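Local structure of endo-pectate lyase (Erwinia chrysanthemi, 3B4N) at residues K249-C254 with S279-N284; C309-G314 with G326-T331; R51-N56 with S80-W85; T23-Q28 with N163-A168. The protein cleaves (1->4)-alpha-D-galacturonan by elimination, a calcium-dependent reaction of a secreted pectate lyase that probably acts in endo mode on both polygalacturonate and methylated pectins. All coordinates share one frame; numbering follows the deposited sequence.

From the N terminus, the chain first passes through two antiparallel sheets, of three and four strands, consistent with a fibronectin type III-like sandwich, and then enters the right-handed parallel beta-helix. Contact 4 spans this change, packing residues 23-28 of the first strand against residues 163-168 of the helix. Contact 3 is nested inside that long loop and joins residues 51-56 to 80-85 within the N-terminal region; the centres of contacts 3 and 4 lie about 18 Å apart. Contacts 1 and 2 follow in series. Contact 1 pairs neighbouring parallel strands of the helix and contact 2 an antiparallel hairpin at the sheet edge; they touch, as strands 276-284 and 309-313 are adjacent.

Contact 1. Residues K249-C254 with S279-N284; sequences KLWRSC and SIAGVN
Asn284 OD1 takes two hydrogen bonds at the C-terminal ends of two adjacent parallel strands of the right-handed parallel beta-helix: Arg252 NH2 donates to Asn284 OD1 at 3.0 Å, and a water donates to the same OD1 at 2.7 Å. That water also accepts from Arg252 NH1, so NH2 reaches OD1 directly and NH1 through the water. OD1 lies in the guanidinium plane, whereas NH2 sits above the plane of the amide, the two planes being 62° apart. The other amide branch, Asn284 ND2, donates to Cys254 O at 2.9 Å, which fixes the rotation of the group. Phe312 of the next strand adds a cation-pi contact to Arg252.

The strand axes differ by only 10°, and the backbone bonds confirm parallel pairing: Trp251 N to Ile280 O, Gly282 N to Trp251 O, and Ser253 N to Gly282 O at 3.1 Å. Trp251 and Ala281 point to the face away from Arg252, where both meet Leu266. With CG anti to the backbone N (chi1 172°), the indole is met at its edge by Val283 CG1, 3.6 Å from Trp251 CZ3. Its NE1 is hydrogen-bonded to His228 ND1, and Ala281 CB is 3.9 Å from Trp251 CE3.

Contact 2. Residues C309-G314 with G326-T331; sequences CEEFKG and GEKWDT
A beta hairpin formed by strands 309-313 and 323-327 adds an antiparallel edge strand to an otherwise parallel sheet of the beta-helix, and here Glu310 pairs with Glu327 and Glu311 with Gly326. The first is a non-hydrogen-bonded antiparallel pair, its CA atoms 4.1 Å apart. The second is hydrogen-bonded but lopsided: Glu311 N donates to Gly326 O at 3.0 Å, while the return bond from Gly326 N to Glu311 O is weak at 3.5 Å. Lys328 N to Cys309 O, 2.9 Å and 162° at the hydrogen, continues the pairing beside the Cys309-Cys334 disulfide.

Beyond CG the Glu311 chain is extended, and its tip meets that of Thr331: Thr331 OG1 donates to Glu311 OE1 at 2.7 Å, almost in line with the carboxylate C-O bond. The other oxygen, OE2, forms a salt bridge with Arg285, so both arms of this buried carboxylate are engaged. Lys328 crosses Glu311 at about a right angle and packs with its aliphatic part, CG lying 3.4 Å from Glu311 CD; its NZ stays 4.9 Å from Glu311 OE2. Near Cys309 one water joins Cys309 N, Lys328 O and Glu327 OE2, which is also hydrogen-bonded to Val308 N; the water oxygen sits over the centre of the Trp329 ring.

Contact 3. Residues R51-N56 with S80-W85; sequences RGTTSN and SGLNYW
Two torsions lay Arg51 alongside Tyr84: CG is anti to the backbone N (chi1 -172°), and a bend at chi3 (75°) brings NE to 3.5 Å from Tyr84 CD2. The two side chains run side by side in the same direction. Arg51 CD is likewise 3.5 Å from Tyr84 CD2, and Tyr84 CE2 lies over one face of the guanidinium, toward its rim. Beyond the contact, Arg51 NH1 forms a salt bridge with Asp75, and Tyr84 OH is hydrogen-bonded to Asn79 N. The Thr53 side chain also lies beside the tyrosine, its CG2 3.8 Å from Tyr84 CE2.

The backbones meet in one hydrogen-bonded antiparallel pair, Gly52 with Trp85: Gly52 N to Trp85 O and Trp85 N to Gly52 O each measure 2.9 Å. After Gly52 the chain curls over one face of the Trp85 indole. Thr54 C lies above that face near the rim, and Ser55 CA makes a CH-pi contact 3.5 Å from the centroid of the five-membered ring of Trp85, only 1° off its normal. Ser55 CB is 3.4 Å from Trp85 NE1. Where the two chains diverge, a water donates to Thr53 O at 2.9 Å and accepts from Asn83 N.

At this surface end of the N-terminal four-stranded sheet, then, two backbone bonds set the pairing, while the side chains meet through nonpolar and CH-pi contact; the arginine's charge is met by Asp75 outside the contact.

Contact 4. Residues T23-Q28 with N163-A168; sequences TLMLSQ and NLRISA. With EDO (1,2-ethanediol), chain G.
Arg165 reaches across to Leu26, its chain leaving the backbone with CB 3.8 Å from Met25 CE. CG stands anti to the backbone N, and a bend at chi3 (-52°) places NE; the guanidinium meets Leu26 O end-on, through NH1 and NH2. CZ comes within 3.3 Å of Leu26 O, and both terminal nitrogens donate to that one carbonyl: Arg165 NH1 to Leu26 O at 3.0 Å and Arg165 NH2 to Leu26 O at 2.9 Å. The oxygen lies only 8° out of the guanidinium plane. NH2 also forms a salt bridge with Glu190 OE2, the same oxygen to which Ser27 OG is hydrogen-bonded.

Met25 slides past Arg165 in the opposite direction, with CE over one face of the guanidinium. Its SD rests 3.6 Å from Asn163 C, at the corner of the beta-helix coil at Asn163. Two residues earlier in the strand, Thr23 CG2 packs 3.5 Å from Asn163 CG. Thr23 OG1 is 2.6 Å from O2 of a bound ethanediol, probably a crystallisation additive; the diol is hydrogen-bonded to Ser38 and Asp133.

No beta pairing joins the segments: their strand axes stay 9.0 Å apart and 22° from parallel, so the contact is made by side chains. This is an interface between structural units, an edge strand of an N-terminal antiparallel sheet packed against an early turn of the right-handed parallel beta-helix.

Contact 1. Residues K249-C254 with S279-N284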
# COMPACT_ATOMS: atom_id res chain seq x y z
N LYS A 249 -11.33 2.05 -3.45
CA LYS A 249 -10.52 1.80 -4.63
C LYS A 249 -9.05 1.97 -4.29
O LYS A 249 -8.70 2.62 -3.30
CB LYS A 249 -10.92 2.71 -5.80
CG LYS A 249 -10.84 4.18 -5.53
CD LYS A 249 -11.11 4.99 -6.81
CE LYS A 249 -12.52 4.77 -7.37
NZ LYS A 249 -13.59 5.31 -6.47
N LEU A 250 -8.19 1.37 -5.09
CA LEU A 250 -6.76 1.46 -4.85
C LEU A 250 -6.18 2.81 -5.24
O LEU A 250 -5.43 3.41 -4.48
CB LEU A 250 -6.02 0.37 -5.63
CG LEU A 250 -4.49 0.42 -5.64
CD1 LEU A 250 -3.92 0.29 -4.23
CD2 LEU A 250 -3.97 -0.68 -6.55
N TRP A 251 -6.56 3.31 -6.42
CA TRP A 251 -6.00 4.56 -6.92
C TRP A 251 -7.01 5.35 -7.72
O TRP A 251 -7.77 4.78 -8.51
CB TRP A 251 -4.79 4.24 -7.80
CG TRP A 251 -4.18 5.38 -8.55
CD1 TRP A 251 -3.13 6.17 -8.15
CD2 TRP A 251 -4.49 5.78 -9.89
NE1 TRP A 251 -2.76 7.02 -9.17
CE2 TRP A 251 -3.58 6.80 -10.25
CE3 TRP A 251 -5.45 5.37 -10.83
CZ2 TRP A 251 -3.60 7.41 -11.51
CZ3 TRP A 251 -5.46 5.98 -12.08
CH2 TRP A 251 -4.55 6.99 -12.41
N ARG A 252 -7.01 6.66 -7.51
CA ARG A 252 -7.89 7.54 -8.25
C ARG A 252 -7.15 8.78 -8.71
O ARG A 252 -6.51 9.48 -7.92
CB ARG A 252 -9.08 7.96 -7.39
CG ARG A 252 -10.11 8.84 -8.12
CD ARG A 252 -10.70 8.12 -9.35
NE ARG A 252 -11.96 8.73 -9.79
CZ ARG A 252 -12.11 9.50 -10.87
NH1 ARG A 252 -13.31 9.99 -11.18
NH2 ARG A 252 -11.07 9.76 -11.65
N SER A 253 -7.21 9.03 -10.01
CA SER A 253 -6.65 10.25 -10.57
C SER A 253 -7.74 11.25 -10.16
O SER A 253 -8.91 11.03 -10.45
CB SER A 253 -6.59 10.16 -12.09
OG SER A 253 -6.29 11.43 -12.64
N CYS A 254 -7.37 12.33 -9.48
CA CYS A 254 -8.38 13.28 -9.03
C CYS A 254 -9.45 13.59 -10.08
O CYS A 254 -9.14 14.08 -11.16
CB CYS A 254 -7.71 14.57 -8.58
SG CYS A 254 -8.83 15.57 -7.56
N SER A 279 -13.58 -1.07 -6.66
CA SER A 279 -12.92 -1.03 -7.96
C SER A 279 -11.44 -0.81 -7.69
O SER A 279 -11.06 -0.47 -6.57
CB SER A 279 -13.47 0.10 -8.84
OG SER A 279 -13.28 1.36 -8.24
N ILE A 280 -10.61 -1.00 -8.70
CA ILE A 280 -9.18 -0.83 -8.50
C ILE A 280 -8.65 0.55 -8.87
O ILE A 280 -8.10 1.25 -8.02
CB ILE A 280 -8.39 -1.93 -9.27
CG1 ILE A 280 -8.81 -3.32 -8.78
CG2 ILE A 280 -6.89 -1.74 -9.08
CD1 ILE A 280 -8.51 -3.58 -7.32
N ALA A 281 -8.86 0.96 -10.12
CA ALA A 281 -8.34 2.23 -10.61
C ALA A 281 -9.35 3.05 -11.38
O ALA A 281 -10.20 2.50 -12.08
CB ALA A 281 -7.14 1.97 -11.49
N GLY A 282 -9.24 4.37 -11.24
CA GLY A 282 -10.11 5.29 -11.95
C GLY A 282 -9.28 6.31 -12.70
O GLY A 282 -8.59 7.13 -12.08
N VAL A 283 -9.33 6.26 -14.02
CA VAL A 283 -8.58 7.18 -14.88
C VAL A 283 -9.49 8.19 -15.55
O VAL A 283 -10.63 7.88 -15.89
CB VAL A 283 -7.80 6.41 -16.00
CG1 VAL A 283 -6.73 5.52 -15.39
CG2 VAL A 283 -8.76 5.59 -16.85
N ASN A 284 -8.99 9.41 -15.71
CA ASN A 284 -9.75 10.45 -16.42
C ASN A 284 -9.22 10.32 -17.84
O ASN A 284 -8.15 10.85 -18.17
CB ASN A 284 -9.44 11.84 -15.88
CG ASN A 284 -9.85 12.00 -14.44
OD1 ASN A 284 -10.91 11.54 -14.03
ND2 ASN A 284 -9.01 12.68 -13.67
O HOH W 1 -14.93 2.43 -6.42
O HOH W 2 -13.47 11.91 -13.11

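Contact 2. Residues C309-G314 with G326-T331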
# COMPACT_ATOMS: atom_id res chain seq x y z
N CYS A 309 -10.09 -1.57 -13.97
CA CYS A 309 -9.84 -0.21 -14.45
C CYS A 309 -11.12 0.39 -15.00
O CYS A 309 -11.77 -0.19 -15.86
CB CYS A 309 -8.77 -0.23 -15.53
SG CYS A 309 -8.15 1.39 -16.10
N GLU A 310 -11.49 1.56 -14.50
CA GLU A 310 -12.68 2.24 -14.98
C GLU A 310 -12.30 3.59 -15.54
O GLU A 310 -11.44 4.28 -14.99
CB GLU A 310 -13.70 2.42 -13.84
CG GLU A 310 -14.22 1.10 -13.29
CD GLU A 310 -15.24 1.28 -12.19
OE1 GLU A 310 -15.01 2.10 -11.28
OE2 GLU A 310 -16.29 0.59 -12.23
N GLU A 311 -12.92 3.95 -16.66
CA GLU A 311 -12.67 5.23 -17.31
C GLU A 311 -13.73 6.24 -16.92
O GLU A 311 -14.91 5.91 -16.80
CB GLU A 311 -12.64 5.05 -18.83
CG GLU A 311 -11.38 4.32 -19.29
CD GLU A 311 -11.30 4.08 -20.78
OE1 GLU A 311 -10.24 3.58 -21.22
OE2 GLU A 311 -12.26 4.37 -21.52
N PHE A 312 -13.28 7.48 -16.69
CA PHE A 312 -14.13 8.59 -16.28
C PHE A 312 -13.77 9.83 -17.08
O PHE A 312 -12.76 9.86 -17.78
CB PHE A 312 -13.86 8.98 -14.83
CG PHE A 312 -14.23 7.94 -13.82
CD1 PHE A 312 -15.44 8.00 -13.15
CD2 PHE A 312 -13.33 6.92 -13.51
CE1 PHE A 312 -15.77 7.07 -12.18
CE2 PHE A 312 -13.64 5.98 -12.53
CZ PHE A 312 -14.86 6.05 -11.86
N LYS A 313 -14.61 10.85 -16.94
CA LYS A 313 -14.35 12.14 -17.55
C LYS A 313 -14.01 13.02 -16.35
O LYS A 313 -14.81 13.13 -15.43
CB LYS A 313 -15.59 12.71 -18.24
CG LYS A 313 -15.31 14.04 -18.95
CD LYS A 313 -16.59 14.73 -19.41
CE LYS A 313 -17.35 15.30 -18.23
NZ LYS A 313 -18.58 16.05 -18.66
N GLY A 314 -12.82 13.59 -16.35
CA GLY A 314 -12.43 14.47 -15.26
C GLY A 314 -12.81 15.90 -15.57
O GLY A 314 -12.98 16.26 -16.74
N GLY A 326 -17.25 3.39 -17.36
CA GLY A 326 -17.26 1.97 -17.07
C GLY A 326 -15.92 1.26 -17.08
O GLY A 326 -14.89 1.85 -17.41
N GLU A 327 -15.95 -0.02 -16.72
CA GLU A 327 -14.75 -0.84 -16.70
C GLU A 327 -14.30 -1.14 -18.12
O GLU A 327 -15.11 -1.46 -19.00
CB GLU A 327 -15.00 -2.16 -15.97
CG GLU A 327 -13.82 -3.12 -16.06
CD GLU A 327 -14.00 -4.36 -15.22
OE1 GLU A 327 -15.15 -4.84 -15.09
OE2 GLU A 327 -12.99 -4.88 -14.70
N LYS A 328 -12.99 -1.05 -18.34
CA LYS A 328 -12.40 -1.28 -19.65
C LYS A 328 -11.19 -2.19 -19.56
O LYS A 328 -10.51 -2.24 -18.52
CB LYS A 328 -11.95 0.04 -20.28
CG LYS A 328 -12.99 1.14 -20.30
CD LYS A 328 -14.15 0.81 -21.22
CE LYS A 328 -15.10 1.99 -21.30
NZ LYS A 328 -16.30 1.70 -22.15
N TRP A 329 -10.90 -2.87 -20.66
CA TRP A 329 -9.74 -3.75 -20.75
C TRP A 329 -9.02 -3.43 -22.05
O TRP A 329 -9.66 -3.15 -23.06
CB TRP A 329 -10.14 -5.22 -20.80
CG TRP A 329 -10.90 -5.71 -19.62
CD1 TRP A 329 -12.25 -5.76 -19.48
CD2 TRP A 329 -10.34 -6.24 -18.41
NE1 TRP A 329 -12.58 -6.29 -18.26
CE2 TRP A 329 -11.43 -6.60 -17.59
CE3 TRP A 329 -9.03 -6.45 -17.95
CZ2 TRP A 329 -11.25 -7.16 -16.32
CZ3 TRP A 329 -8.85 -7.00 -16.69
CH2 TRP A 329 -9.96 -7.35 -15.89
N ASP A 330 -7.70 -3.45 -22.00
CA ASP A 330 -6.88 -3.21 -23.17
C ASP A 330 -7.26 -1.99 -24.00
O ASP A 330 -7.44 -2.08 -25.22
CB ASP A 330 -6.90 -4.47 -24.05
CG ASP A 330 -6.46 -5.71 -23.30
OD1 ASP A 330 -5.30 -5.73 -22.83
OD2 ASP A 330 -7.26 -6.65 -23.17
N THR A 331 -7.40 -0.85 -23.34
CA THR A 331 -7.69 0.39 -24.05
C THR A 331 -6.50 1.32 -23.87
O THR A 331 -5.56 1.01 -23.12
CB THR A 331 -8.96 1.10 -23.51
OG1 THR A 331 -8.73 1.50 -22.15
CG2 THR A 331 -10.16 0.18 -23.59
O HOH W 3 -10.39 -3.55 -16.06

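Contact 3. Residues R51-N56 with S80-W85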
# COMPACT_ATOMS: atom_id res chain seq x y z
N ARG A 51 8.89 -19.11 11.72
CA ARG A 51 7.94 -18.90 12.81
C ARG A 51 8.22 -19.85 13.96
O ARG A 51 8.74 -20.95 13.75
CB ARG A 51 6.52 -19.14 12.30
CG ARG A 51 5.41 -18.76 13.29
CD ARG A 51 4.05 -19.17 12.75
NE ARG A 51 3.85 -20.61 12.86
CZ ARG A 51 2.91 -21.30 12.22
NH1 ARG A 51 2.06 -20.67 11.41
NH2 ARG A 51 2.83 -22.61 12.38
N GLY A 52 7.88 -19.42 15.17
CA GLY A 52 8.05 -20.25 16.34
C GLY A 52 7.00 -19.88 17.36
O GLY A 52 6.37 -18.82 17.25
N THR A 53 6.77 -20.74 18.35
CA THR A 53 5.79 -20.44 19.39
C THR A 53 6.49 -19.85 20.62
O THR A 53 5.84 -19.58 21.63
CB THR A 53 4.97 -21.68 19.80
OG1 THR A 53 5.85 -22.76 20.12
CG2 THR A 53 4.03 -22.09 18.68
N THR A 54 7.81 -19.68 20.52
CA THR A 54 8.59 -19.06 21.58
C THR A 54 9.53 -18.05 20.92
O THR A 54 9.70 -18.05 19.70
CB THR A 54 9.43 -20.07 22.41
OG1 THR A 54 10.59 -20.46 21.68
CG2 THR A 54 8.59 -21.30 22.75
N SER A 55 10.14 -17.19 21.74
CA SER A 55 11.04 -16.16 21.23
C SER A 55 12.43 -16.64 20.83
O SER A 55 13.23 -15.87 20.28
CB SER A 55 11.18 -15.06 22.28
OG SER A 55 11.83 -15.57 23.45
N ASN A 56 12.72 -17.91 21.09
CA ASN A 56 14.04 -18.47 20.78
C ASN A 56 14.25 -18.64 19.28
O ASN A 56 13.65 -19.51 18.65
CB ASN A 56 14.21 -19.82 21.49
CG ASN A 56 15.64 -20.36 21.42
OD1 ASN A 56 15.96 -21.36 22.08
ND2 ASN A 56 16.49 -19.72 20.64
N SER A 80 -5.52 -20.12 18.10
CA SER A 80 -5.88 -19.02 18.99
C SER A 80 -5.25 -19.04 20.39
O SER A 80 -5.13 -17.99 21.02
CB SER A 80 -7.41 -18.96 19.14
OG SER A 80 -7.92 -20.13 19.74
N GLY A 81 -4.86 -20.22 20.86
CA GLY A 81 -4.29 -20.31 22.20
C GLY A 81 -2.78 -20.19 22.31
O GLY A 81 -2.21 -20.45 23.38
N LEU A 82 -2.12 -19.80 21.23
CA LEU A 82 -0.67 -19.66 21.23
C LEU A 82 -0.20 -18.31 20.73
O LEU A 82 -0.93 -17.60 20.03
CB LEU A 82 -0.05 -20.74 20.34
CG LEU A 82 -0.21 -22.19 20.81
CD1 LEU A 82 0.19 -23.15 19.71
CD2 LEU A 82 0.65 -22.40 22.05
N ASN A 83 1.02 -17.95 21.12
CA ASN A 83 1.64 -16.72 20.66
C ASN A 83 2.69 -17.15 19.66
O ASN A 83 3.24 -18.24 19.76
CB ASN A 83 2.29 -15.97 21.83
CG ASN A 83 1.30 -15.14 22.62
OD1 ASN A 83 1.25 -15.22 23.84
ND2 ASN A 83 0.52 -14.33 21.91
N TYR A 84 2.95 -16.30 18.67
CA TYR A 84 3.93 -16.62 17.65
C TYR A 84 4.97 -15.54 17.45
O TYR A 84 4.71 -14.36 17.68
CB TYR A 84 3.25 -16.89 16.30
CG TYR A 84 2.30 -18.06 16.34
CD1 TYR A 84 0.98 -17.90 16.75
CD2 TYR A 84 2.73 -19.33 15.97
CE1 TYR A 84 0.12 -18.98 16.81
CE2 TYR A 84 1.87 -20.43 16.03
CZ TYR A 84 0.57 -20.24 16.44
OH TYR A 84 -0.29 -21.31 16.49
N TRP A 85 6.16 -15.97 17.04
CA TRP A 85 7.27 -15.09 16.73
C TRP A 85 7.60 -15.39 15.27
O TRP A 85 7.58 -16.56 14.84
CB TRP A 85 8.49 -15.37 17.60
CG TRP A 85 8.44 -14.72 18.94
CD1 TRP A 85 9.12 -13.60 19.33
CD2 TRP A 85 7.65 -15.13 20.05
NE1 TRP A 85 8.78 -13.28 20.63
CE2 TRP A 85 7.89 -14.20 21.09
CE3 TRP A 85 6.76 -16.19 20.27
CZ2 TRP A 85 7.26 -14.30 22.34
CZ3 TRP A 85 6.14 -16.29 21.52
CH2 TRP A 85 6.39 -15.34 22.53
O HOH W 4 3.05 -19.58 22.57

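Contact 4. Residues T23-Q28 with N163-A168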
# COMPACT_ATOMS: atom_id res chain seq x y z
N THR A 23 14.08 -5.24 7.99
CA THR A 23 13.24 -4.84 9.12
C THR A 23 11.86 -5.41 8.87
O THR A 23 11.28 -5.24 7.80
CB THR A 23 13.15 -3.31 9.26
OG1 THR A 23 14.44 -2.78 9.59
CG2 THR A 23 12.16 -2.94 10.37
N LEU A 24 11.35 -6.11 9.87
CA LEU A 24 10.06 -6.77 9.81
C LEU A 24 9.02 -6.14 10.73
O LEU A 24 9.35 -5.68 11.83
CB LEU A 24 10.24 -8.24 10.20
CG LEU A 24 9.00 -9.15 10.20
CD1 LEU A 24 8.44 -9.23 8.79
CD2 LEU A 24 9.38 -10.56 10.69
N MET A 25 7.78 -6.09 10.26
CA MET A 25 6.66 -5.58 11.04
C MET A 25 5.52 -6.57 10.91
O MET A 25 5.40 -7.28 9.91
CB MET A 25 6.23 -4.21 10.55
CG MET A 25 7.26 -3.13 10.82
SD MET A 25 6.75 -1.56 10.11
CE MET A 25 5.48 -1.16 11.15
N LEU A 26 4.65 -6.58 11.91
CA LEU A 26 3.51 -7.49 11.94
C LEU A 26 2.19 -6.76 12.15
O LEU A 26 2.12 -5.77 12.88
CB LEU A 26 3.70 -8.47 13.10
CG LEU A 26 2.46 -9.18 13.66
CD1 LEU A 26 1.98 -10.20 12.66
CD2 LEU A 26 2.79 -9.85 15.00
N SER A 27 1.13 -7.26 11.51
CA SER A 27 -0.21 -6.72 11.71
C SER A 27 -1.21 -7.87 11.71
O SER A 27 -1.26 -8.66 10.78
CB SER A 27 -0.60 -5.71 10.63
OG SER A 27 -1.84 -5.12 10.97
N GLN A 28 -2.01 -7.97 12.77
CA GLN A 28 -2.99 -9.04 12.86
C GLN A 28 -4.36 -8.59 12.35
O GLN A 28 -4.89 -7.58 12.80
CB GLN A 28 -3.11 -9.50 14.31
CG GLN A 28 -1.77 -9.79 14.97
CD GLN A 28 -1.92 -10.23 16.41
OE1 GLN A 28 -2.51 -11.27 16.70
NE2 GLN A 28 -1.38 -9.43 17.33
N ASN A 163 9.25 1.41 7.12
CA ASN A 163 8.97 0.73 8.38
C ASN A 163 8.21 1.62 9.35
O ASN A 163 8.73 2.00 10.40
CB ASN A 163 10.29 0.27 9.02
CG ASN A 163 11.17 -0.47 8.05
OD1 ASN A 163 12.37 -0.21 7.96
ND2 ASN A 163 10.60 -1.41 7.32
N LEU A 164 6.97 1.94 9.01
CA LEU A 164 6.16 2.82 9.83
C LEU A 164 4.75 2.28 9.93
O LEU A 164 4.24 1.73 8.96
CB LEU A 164 6.14 4.22 9.21
CG LEU A 164 5.29 5.31 9.87
CD1 LEU A 164 5.89 5.70 11.22
CD2 LEU A 164 5.26 6.53 8.95
N ARG A 165 4.14 2.44 11.09
CA ARG A 165 2.77 2.01 11.30
C ARG A 165 1.93 3.23 11.61
O ARG A 165 2.33 4.08 12.41
CB ARG A 165 2.67 1.01 12.46
CG ARG A 165 1.29 0.36 12.62
CD ARG A 165 1.18 -0.37 13.95
NE ARG A 165 2.28 -1.30 14.14
CZ ARG A 165 2.31 -2.55 13.68
NH1 ARG A 165 3.37 -3.30 13.91
NH2 ARG A 165 1.27 -3.05 13.02
N ILE A 166 0.77 3.31 10.97
CA ILE A 166 -0.16 4.41 11.17
C ILE A 166 -1.31 3.85 12.00
O ILE A 166 -1.95 2.88 11.60
CB ILE A 166 -0.71 4.93 9.82
CG1 ILE A 166 0.44 5.28 8.88
CG2 ILE A 166 -1.61 6.15 10.05
CD1 ILE A 166 1.39 6.34 9.42
N SER A 167 -1.56 4.45 13.16
CA SER A 167 -2.62 3.98 14.05
C SER A 167 -4.03 3.98 13.46
O SER A 167 -4.37 4.80 12.62
CB SER A 167 -2.61 4.79 15.35
OG SER A 167 -3.15 6.08 15.15
N ALA A 168 -4.84 3.03 13.93
CA ALA A 168 -6.21 2.90 13.43
C ALA A 168 -7.07 4.13 13.66
O ALA A 168 -7.90 4.47 12.82
CB ALA A 168 -6.88 1.69 14.08
C1 EDO G . 16.10 -2.53 5.68
O1 EDO G . 15.16 -1.93 4.63
C2 EDO G . 16.42 -1.58 6.85
O2 EDO G . 15.08 -1.27 7.58